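Local coordinates for protein CbbY (Rhodobacter sphaeroides, PDB 4UAS) that selectively dephosphorylates xylulose-1,5-bisphosphate, a potent inhibitor of Rubisco made by Rubisco itself, as a magnesium-dependent phosphatase of the HAD superfamily, at residues G51-A56 with A148-S153; A128-G131 with E136-D139; C191-G196 with E202-A207. One frame throughout, in Å; residues are numbered along the deposited sequence.

Interaction 1 of 3, residues G51-A56 with A148-S153; sequences GKERIA and AEKKPS. With PO4 (phosphate ion), chain C.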
loop_
_atom_site.group_PDB
_atom_site.type_symbol
_atom_site.label_atom_id
_atom_site.label_comp_id
_atom_site.label_asym_id
_atom_site.label_seq_id
_atom_site.Cartn_x
_atom_site.Cartn_y
_atom_site.Cartn_z
ATOM N N GLY A 51 -8.845 5.299 1.270
ATOM C CA GLY A 51 -10.216 4.894 1.001
ATOM C C GLY A 51 -11.233 6.017 1.178
ATOM O O GLY A 51 -12.209 6.117 0.441
ATOM N N LYS A 52 -11.053 6.842 2.194
ATOM C CA LYS A 52 -12.017 7.913 2.448
ATOM C C LYS A 52 -11.957 8.916 1.296
ATOM O O LYS A 52 -13.016 9.403 0.810
ATOM C CB LYS A 52 -11.759 8.631 3.786
ATOM C CG LYS A 52 -12.058 7.807 5.007
ATOM C CD LYS A 52 -11.928 8.564 6.325
ATOM C CE LYS A 52 -10.602 9.154 6.606
ATOM N NZ LYS A 52 -9.430 8.253 6.611
ATOM N N GLU A 53 -10.730 9.249 0.864
ATOM C CA GLU A 53 -10.518 10.173 -0.224
ATOM C C GLU A 53 -11.129 9.649 -1.520
ATOM O O GLU A 53 -11.660 10.393 -2.341
ATOM C CB GLU A 53 -9.019 10.472 -0.390
ATOM C CG GLU A 53 -8.353 11.209 0.797
ATOM C CD GLU A 53 -7.976 10.321 1.991
ATOM O OE1 GLU A 53 -8.252 9.131 2.049
ATOM O OE2 GLU A 53 -7.328 10.932 2.922
ATOM N N ARG A 54 -11.008 8.351 -1.747
ATOM C CA ARG A 54 -11.526 7.718 -2.954
ATOM C C ARG A 54 -13.074 7.763 -2.925
ATOM O O ARG A 54 -13.686 8.068 -3.935
ATOM C CB ARG A 54 -11.057 6.242 -3.011
ATOM C CG ARG A 54 -11.370 5.577 -4.293
ATOM C CD ARG A 54 -10.740 4.194 -4.426
ATOM N NE ARG A 54 -9.320 4.335 -4.382
ATOM C CZ ARG A 54 -8.503 3.662 -3.647
ATOM N NH1 ARG A 54 -8.880 2.515 -3.083
ATOM N NH2 ARG A 54 -7.257 4.093 -3.458
ATOM N N ILE A 55 -13.691 7.476 -1.778
ATOM C CA ILE A 55 -15.155 7.618 -1.690
ATOM C C ILE A 55 -15.561 9.035 -1.989
ATOM O O ILE A 55 -16.516 9.286 -2.725
ATOM C CB ILE A 55 -15.676 7.105 -0.309
ATOM C CG1 ILE A 55 -15.431 5.617 -0.120
ATOM C CG2 ILE A 55 -17.152 7.468 -0.143
ATOM C CD1 ILE A 55 -15.502 5.193 1.335
ATOM N N ALA A 56 -14.864 10.022 -1.385
ATOM C CA ALA A 56 -15.202 11.407 -1.583
ATOM C C ALA A 56 -15.135 11.795 -3.045
ATOM O O ALA A 56 -16.022 12.507 -3.575
ATOM C CB ALA A 56 -14.301 12.303 -0.738
ATOM N N ALA A 148 -1.238 14.407 6.752
ATOM C CA ALA A 148 -2.376 15.105 6.159
ATOM C C ALA A 148 -2.518 14.874 4.650
ATOM O O ALA A 148 -3.628 14.868 4.130
ATOM C CB ALA A 148 -2.303 16.585 6.427
ATOM N N GLU A 149 -1.385 14.735 3.963
ATOM C CA GLU A 149 -1.381 14.603 2.504
ATOM C C GLU A 149 -0.825 13.231 2.125
ATOM O O GLU A 149 0.301 12.917 2.473
ATOM C CB GLU A 149 -0.517 15.707 1.913
ATOM C CG GLU A 149 -0.852 17.100 2.257
ATOM C CD GLU A 149 -2.143 17.519 1.713
ATOM O OE1 GLU A 149 -2.535 17.037 0.654
ATOM O OE2 GLU A 149 -2.735 18.447 2.371
ATOM N N LYS A 150 -1.644 12.451 1.435
ATOM C CA LYS A 150 -1.296 11.093 1.060
ATOM C C LYS A 150 -0.528 11.074 -0.276
ATOM O O LYS A 150 -0.424 12.071 -1.004
ATOM C CB LYS A 150 -2.545 10.186 0.974
ATOM C CG LYS A 150 -3.170 9.955 2.376
ATOM C CD LYS A 150 -4.373 9.025 2.242
ATOM C CE LYS A 150 -4.877 8.456 3.528
ATOM N NZ LYS A 150 -5.446 9.523 4.358
ATOM N N LYS A 151 0.083 9.925 -0.546
ATOM C CA LYS A 151 0.804 9.712 -1.813
ATOM C C LYS A 151 -0.075 10.232 -2.956
ATOM O O LYS A 151 -1.278 9.962 -2.987
ATOM C CB LYS A 151 1.154 8.238 -2.016
ATOM C CG LYS A 151 2.020 7.633 -0.894
ATOM C CD LYS A 151 2.422 6.187 -1.227
ATOM C CE LYS A 151 2.901 5.417 -0.035
ATOM N NZ LYS A 151 3.068 3.971 -0.352
ATOM N N PRO A 152 0.458 11.013 -3.893
ATOM C CA PRO A 152 1.874 11.169 -4.233
ATOM C C PRO A 152 2.690 12.119 -3.369
ATOM O O PRO A 152 3.893 12.246 -3.575
ATOM C CB PRO A 152 1.824 11.703 -5.675
ATOM C CG PRO A 152 0.536 12.487 -5.705
ATOM C CD PRO A 152 -0.426 11.643 -4.909
ATOM N N SER A 153 2.091 12.758 -2.365
ATOM C CA SER A 153 2.915 13.515 -1.419
ATOM C C SER A 153 3.916 12.588 -0.777
ATOM O O SER A 153 3.574 11.490 -0.337
ATOM C CB SER A 153 2.083 14.133 -0.285
ATOM O OG SER A 153 2.943 14.616 0.739
HETATM P P PO4 C . -0.581 1.741 -0.610
HETATM O O1 PO4 C . -0.074 3.218 -0.348
HETATM O O2 PO4 C . -2.164 1.782 -0.546
HETATM O O3 PO4 C . -0.144 0.682 0.387
HETATM O O4 PO4 C . -0.242 1.283 -2.070
HETATM O O HOH W 1 -5.905 13.172 2.785
#
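Glu53 and Lys150 join helix 51-61 to the loop 148-153 through a single salt bridge, two surface segments held by charge with little packing. Lys150 NZ donates to Glu53 OE2 at 2.8 Å, meeting the syn side of that oxygen but 28° out of the carboxylate plane. The two side chains cross at about a right angle; the lysine stays extended until a bend at chi4 (67°) turns its ammonium group onto the carboxylate. With an alanine at Glu53, Lys150 would be likely to depend on Asp145 for charge pairing, the direct tie to the helix lost.

A water within reach of Glu53 OE2 (2.7 Å) and Ala148 O (3.1 Å) may link them, if its protons are so turned. Asp145 forms salt bridges with both Lys150 and Lys52, whose NZ atoms are 4.7 Å apart, and probably offsets their like charges.

Lys151 NZ gives a hydrogen bond of 3.2 Å to PO4 O1 and also pairs with Asp8, the inferred nucleophile.

Gly51 to Arg54 belong to the substrate-binding site. Their helix packs on helices 17-31 and 71-87, while Lys151 and Pro152 lean on helix 178-186 and Ser153 caps Asp155 N ahead of helix 155-164.

Interaction 2 of 3, residues A128-G131 with E136-D139; sequences ACFG and EIFD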
loop_
_atom_site.group_PDB
_atom_site.type_symbol
_atom_site.label_atom_id
_atom_site.label_comp_id
_atom_site.label_asym_id
_atom_site.label_seq_id
_atom_site.Cartn_x
_atom_site.Cartn_y
_atom_site.Cartn_z
ATOM N N ALA A 128 -2.362 -12.459 8.474
ATOM C CA ALA A 128 -2.715 -13.489 7.487
ATOM C C ALA A 128 -1.493 -13.962 6.722
ATOM O O ALA A 128 -1.346 -15.168 6.447
ATOM C CB ALA A 128 -3.788 -12.982 6.567
ATOM N N CYS A 129 -0.624 -13.035 6.354
ATOM C CA CYS A 129 0.425 -13.325 5.356
ATOM C C CYS A 129 1.781 -13.582 5.969
ATOM O O CYS A 129 2.568 -14.327 5.342
ATOM C CB CYS A 129 0.541 -12.179 4.342
ATOM S SG CYS A 129 -0.914 -11.868 3.403
ATOM N N PHE A 130 2.091 -12.961 7.100
ATOM C CA PHE A 130 3.339 -13.134 7.771
ATOM C C PHE A 130 3.187 -14.040 8.995
ATOM O O PHE A 130 4.192 -14.543 9.495
ATOM C CB PHE A 130 4.028 -11.826 8.160
ATOM C CG PHE A 130 4.582 -10.967 7.031
ATOM C CD1 PHE A 130 5.848 -11.268 6.485
ATOM C CD2 PHE A 130 3.957 -9.866 6.591
ATOM C CE1 PHE A 130 6.365 -10.519 5.507
ATOM C CE2 PHE A 130 4.501 -9.106 5.631
ATOM C CZ PHE A 130 5.692 -9.412 5.097
ATOM N N GLY A 131 1.962 -14.195 9.550
ATOM C CA GLY A 131 1.646 -14.936 10.735
ATOM C C GLY A 131 2.085 -14.270 12.032
ATOM O O GLY A 131 2.366 -14.941 13.013
ATOM N N GLU A 136 5.843 -6.979 14.873
ATOM C CA GLU A 136 6.908 -7.933 14.878
ATOM C C GLU A 136 7.670 -8.132 13.580
ATOM O O GLU A 136 8.679 -8.841 13.536
ATOM C CB GLU A 136 6.336 -9.319 15.322
ATOM C CG GLU A 136 5.941 -9.354 16.787
ATOM C CD GLU A 136 5.430 -10.715 17.255
ATOM O OE1 GLU A 136 5.756 -11.744 16.610
ATOM O OE2 GLU A 136 4.766 -10.668 18.296
ATOM N N ILE A 137 7.110 -7.592 12.491
ATOM C CA ILE A 137 7.743 -7.629 11.171
ATOM C C ILE A 137 8.449 -6.325 10.880
ATOM O O ILE A 137 9.593 -6.342 10.464
ATOM C CB ILE A 137 6.729 -7.966 10.061
ATOM C CG1 ILE A 137 5.990 -9.277 10.377
ATOM C CG2 ILE A 137 7.378 -8.061 8.667
ATOM C CD1 ILE A 137 6.884 -10.475 10.430
ATOM N N PHE A 138 7.729 -5.198 11.101
ATOM C CA PHE A 138 8.224 -3.865 10.716
ATOM C C PHE A 138 8.596 -3.090 11.978
ATOM O O PHE A 138 7.812 -2.997 12.939
ATOM C CB PHE A 138 7.159 -3.159 9.913
ATOM C CG PHE A 138 6.836 -3.906 8.637
ATOM C CD1 PHE A 138 7.696 -3.837 7.539
ATOM C CD2 PHE A 138 5.694 -4.659 8.515
ATOM C CE1 PHE A 138 7.415 -4.569 6.387
ATOM C CE2 PHE A 138 5.411 -5.392 7.376
ATOM C CZ PHE A 138 6.265 -5.343 6.294
ATOM N N ASP A 139 9.743 -2.456 11.914
ATOM C CA ASP A 139 10.240 -1.605 13.010
ATOM C C ASP A 139 9.433 -0.307 13.095
ATOM O O ASP A 139 9.280 0.263 14.189
ATOM C CB ASP A 139 11.706 -1.328 12.784
ATOM C CG ASP A 139 12.517 -2.600 12.759
ATOM O OD1 ASP A 139 12.649 -3.176 13.810
ATOM O OD2 ASP A 139 12.891 -3.072 11.667
#
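Phe130 and Ile137 mark the closest approach of the two backbones, with 7.8 Å between their CA atoms. Ala128 and Cys129 end helix 119-129, and Gly131 has left helical angles with a positive phi that glycine accepts readily. The second segment is irregular chain running toward strand 140-142. No hydrogen bond crosses from one segment to the other, and the contact is made by side chains.

Ile137 uses both of its branches on Phe130. Its CG2, set anti to its own backbone N by a chi1 of -55°, sits over one face of the Phe130 ring, 4.0 Å from the centroid and only 6° off the normal, a nearly centred CH-pi contact. The other branch reaches back to the root of the ring, where Ile137 CD1 lies 3.9 Å from Phe130 CB.

This is part of the alpha-to-beta connection in the Rossmann-like HAD core: the chain leaves a helix, turns and enters 140-142, an outermost strand of the parallel sheet.

Phe138 approaches the same ring with its edge, in an offset T-shaped pair whose planes stand at 87° and whose centroids are 5.9 Å apart. The nearest atoms of that pair are Phe130 CE2 and Phe138 CE2, at 4.2 Å. Ile137 CG2 also lies 3.6 Å above the plane of the Phe138 ring, toward its rim, so one methyl touches both aromatics. Phe138 rests in addition on Leu111 and Val113 of the neighbouring strand 110-114, while Leu93 packs against Phe130.

Interaction 3 of 3, residues C191-G196 with E202-A207; sequences CIVSPG and EEFAGA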
loop_
_atom_site.group_PDB
_atom_site.type_symbol
_atom_site.label_atom_id
_atom_site.label_comp_id
_atom_site.label_asym_id
_atom_site.label_seq_id
_atom_site.Cartn_x
_atom_site.Cartn_y
_atom_site.Cartn_z
ATOM N N CYS A 191 14.039 3.923 -5.491
ATOM C CA CYS A 191 12.756 3.220 -5.481
ATOM C C CYS A 191 12.763 2.128 -6.582
ATOM O O CYS A 191 13.078 2.392 -7.728
ATOM C CB CYS A 191 11.630 4.212 -5.731
ATOM S SG CYS A 191 9.971 3.480 -5.659
ATOM N N ILE A 192 12.484 0.915 -6.115
ATOM C CA ILE A 192 12.301 -0.278 -6.968
ATOM C C ILE A 192 10.812 -0.482 -7.167
ATOM O O ILE A 192 10.096 -0.629 -6.188
ATOM C CB ILE A 192 12.782 -1.510 -6.226
ATOM C CG1 ILE A 192 14.177 -1.295 -5.633
ATOM C CG2 ILE A 192 12.735 -2.695 -7.177
ATOM C CD1 ILE A 192 15.191 -0.878 -6.656
ATOM N N VAL A 193 10.375 -0.503 -8.434
ATOM C CA VAL A 193 8.996 -0.677 -8.771
ATOM C C VAL A 193 8.763 -2.063 -9.375
ATOM O O VAL A 193 9.470 -2.441 -10.311
ATOM C CB VAL A 193 8.480 0.435 -9.702
ATOM C CG1 VAL A 193 7.055 0.159 -10.142
ATOM C CG2 VAL A 193 8.591 1.794 -9.063
ATOM N N SER A 194 7.700 -2.731 -8.949
ATOM C CA SER A 194 7.152 -3.894 -9.678
ATOM C C SER A 194 5.661 -3.709 -9.757
ATOM O O SER A 194 4.975 -3.749 -8.736
ATOM C CB SER A 194 7.462 -5.210 -9.032
ATOM O OG SER A 194 6.974 -6.284 -9.868
ATOM N N PRO A 195 5.106 -3.423 -10.959
ATOM C CA PRO A 195 3.659 -3.162 -11.054
ATOM C C PRO A 195 2.819 -4.386 -10.924
ATOM O O PRO A 195 3.310 -5.508 -10.901
ATOM C CB PRO A 195 3.503 -2.483 -12.392
ATOM C CG PRO A 195 4.581 -2.993 -13.155
ATOM C CD PRO A 195 5.786 -3.328 -12.274
ATOM N N GLY A 196 1.545 -4.172 -10.859
ATOM C CA GLY A 196 0.591 -5.253 -10.817
ATOM C C GLY A 196 -0.571 -4.904 -11.650
ATOM O O GLY A 196 -0.519 -3.997 -12.483
ATOM N N GLU A 202 0.805 2.137 -16.164
ATOM C CA GLU A 202 1.480 3.372 -15.774
ATOM C C GLU A 202 2.904 3.427 -16.305
ATOM O O GLU A 202 3.499 2.423 -16.690
ATOM C CB GLU A 202 1.462 3.559 -14.264
ATOM C CG GLU A 202 0.037 3.680 -13.679
ATOM C CD GLU A 202 0.025 3.840 -12.184
ATOM O OE1 GLU A 202 0.931 3.390 -11.503
ATOM O OE2 GLU A 202 -0.929 4.494 -11.672
ATOM N N GLU A 203 3.448 4.641 -16.371
ATOM C CA GLU A 203 4.843 4.840 -16.729
ATOM C C GLU A 203 5.633 5.178 -15.490
ATOM O O GLU A 203 5.146 5.855 -14.620
ATOM C CB GLU A 203 4.995 5.909 -17.748
ATOM C CG GLU A 203 4.497 5.502 -19.185
ATOM C CD GLU A 203 5.026 6.371 -20.261
ATOM O OE1 GLU A 203 5.759 5.819 -21.119
ATOM O OE2 GLU A 203 4.705 7.580 -20.233
ATOM N N PHE A 204 6.806 4.610 -15.394
ATOM C CA PHE A 204 7.599 4.684 -14.192
ATOM C C PHE A 204 8.957 5.334 -14.380
ATOM O O PHE A 204 9.980 4.837 -13.982
ATOM C CB PHE A 204 7.757 3.265 -13.606
ATOM C CG PHE A 204 6.458 2.636 -13.243
ATOM C CD1 PHE A 204 5.749 3.068 -12.146
ATOM C CD2 PHE A 204 5.891 1.636 -14.023
ATOM C CE1 PHE A 204 4.535 2.478 -11.823
ATOM C CE2 PHE A 204 4.662 1.062 -13.717
ATOM C CZ PHE A 204 3.984 1.458 -12.592
ATOM N N ALA A 205 8.939 6.509 -14.987
ATOM C CA ALA A 205 10.138 7.264 -15.203
ATOM C C ALA A 205 10.850 7.554 -13.898
ATOM O O ALA A 205 10.258 8.007 -12.917
ATOM C CB ALA A 205 9.812 8.575 -15.964
ATOM N N GLY A 206 12.139 7.303 -13.936
ATOM C CA GLY A 206 12.976 7.517 -12.758
ATOM C C GLY A 206 12.972 6.408 -11.726
ATOM O O GLY A 206 13.720 6.543 -10.766
ATOM N N ALA A 207 12.209 5.328 -11.910
ATOM C CA ALA A 207 12.401 4.218 -11.041
ATOM C C ALA A 207 13.827 3.752 -11.168
ATOM O O ALA A 207 14.406 3.692 -12.258
ATOM C CB ALA A 207 11.429 3.080 -11.419
#
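Val193 and Phe204 meet because each first torsion turns its side chain into the space between the segments. With chi1 at 175°, Val193 has CG1 anti to the backbone N and CG2 anti to the carbonyl carbon, which sends its two methyls to different partners. Phe204 has CG anti to its carbonyl carbon (chi1 -61°), and its ring faces the side chain of Val193 at the end of strand 190-193.

Val193 CG1 stands over one face of that ring in a CH-pi contact, 3.8 Å from the centroid and displaced toward the CD1 and CE1 rim. The other methyl, CG2, packs against Ala207 CB at 3.9 Å. Further along the first segment, Pro195 CB comes obliquely to Phe204 CE2 at 4.0 Å, so the ring is touched from the strand end and again two positions on, in the loop.

The second segment reaches back to the sheet through a type II turn from Phe204 to Ala207, closed by the backbone hydrogen bond from Ala207 N to Phe204 O (3.1 Å). Gly206 has a phi of 82°, where a side chain would jam against the preceding carbonyl oxygen. Beyond the turn the chain enters strand 209-210, which pairs in parallel with 190-193 through Val193 and Arg209; Leu210 and Leu181 also touch Phe204.

The side-chain contacts are apolar, and no hydrogen bond or charge pair joins the segments; the carbonyl of Cys191 merely packs against Ala207. The fit therefore rests on shape, a flat ring received by a methyl and a proline, with directional bonds left to the sheet pairing.

The three contacts lie apart, none touching another, at different distances from the magnesium site. Interaction 1 alone includes substrate-binding residues, at 51-54, although the Lys150 side chain is about 11 Å from the magnesium ion. Interactions 2 and 3 are built on side-chain packing: the side chains of Phe138 and Val193 are about 13 Å and about 9 Å from the metal, and the side chain of Pro195 is about 6 Å from that of Asp176, a magnesium ligand. Centres of interactions 1 and 2 lie 25 Å apart, and those of 1 and 3 lie 20 Å apart. Along the chain, interaction 2 is nested within the loop closed by interaction 1, whereas interaction 3 follows both.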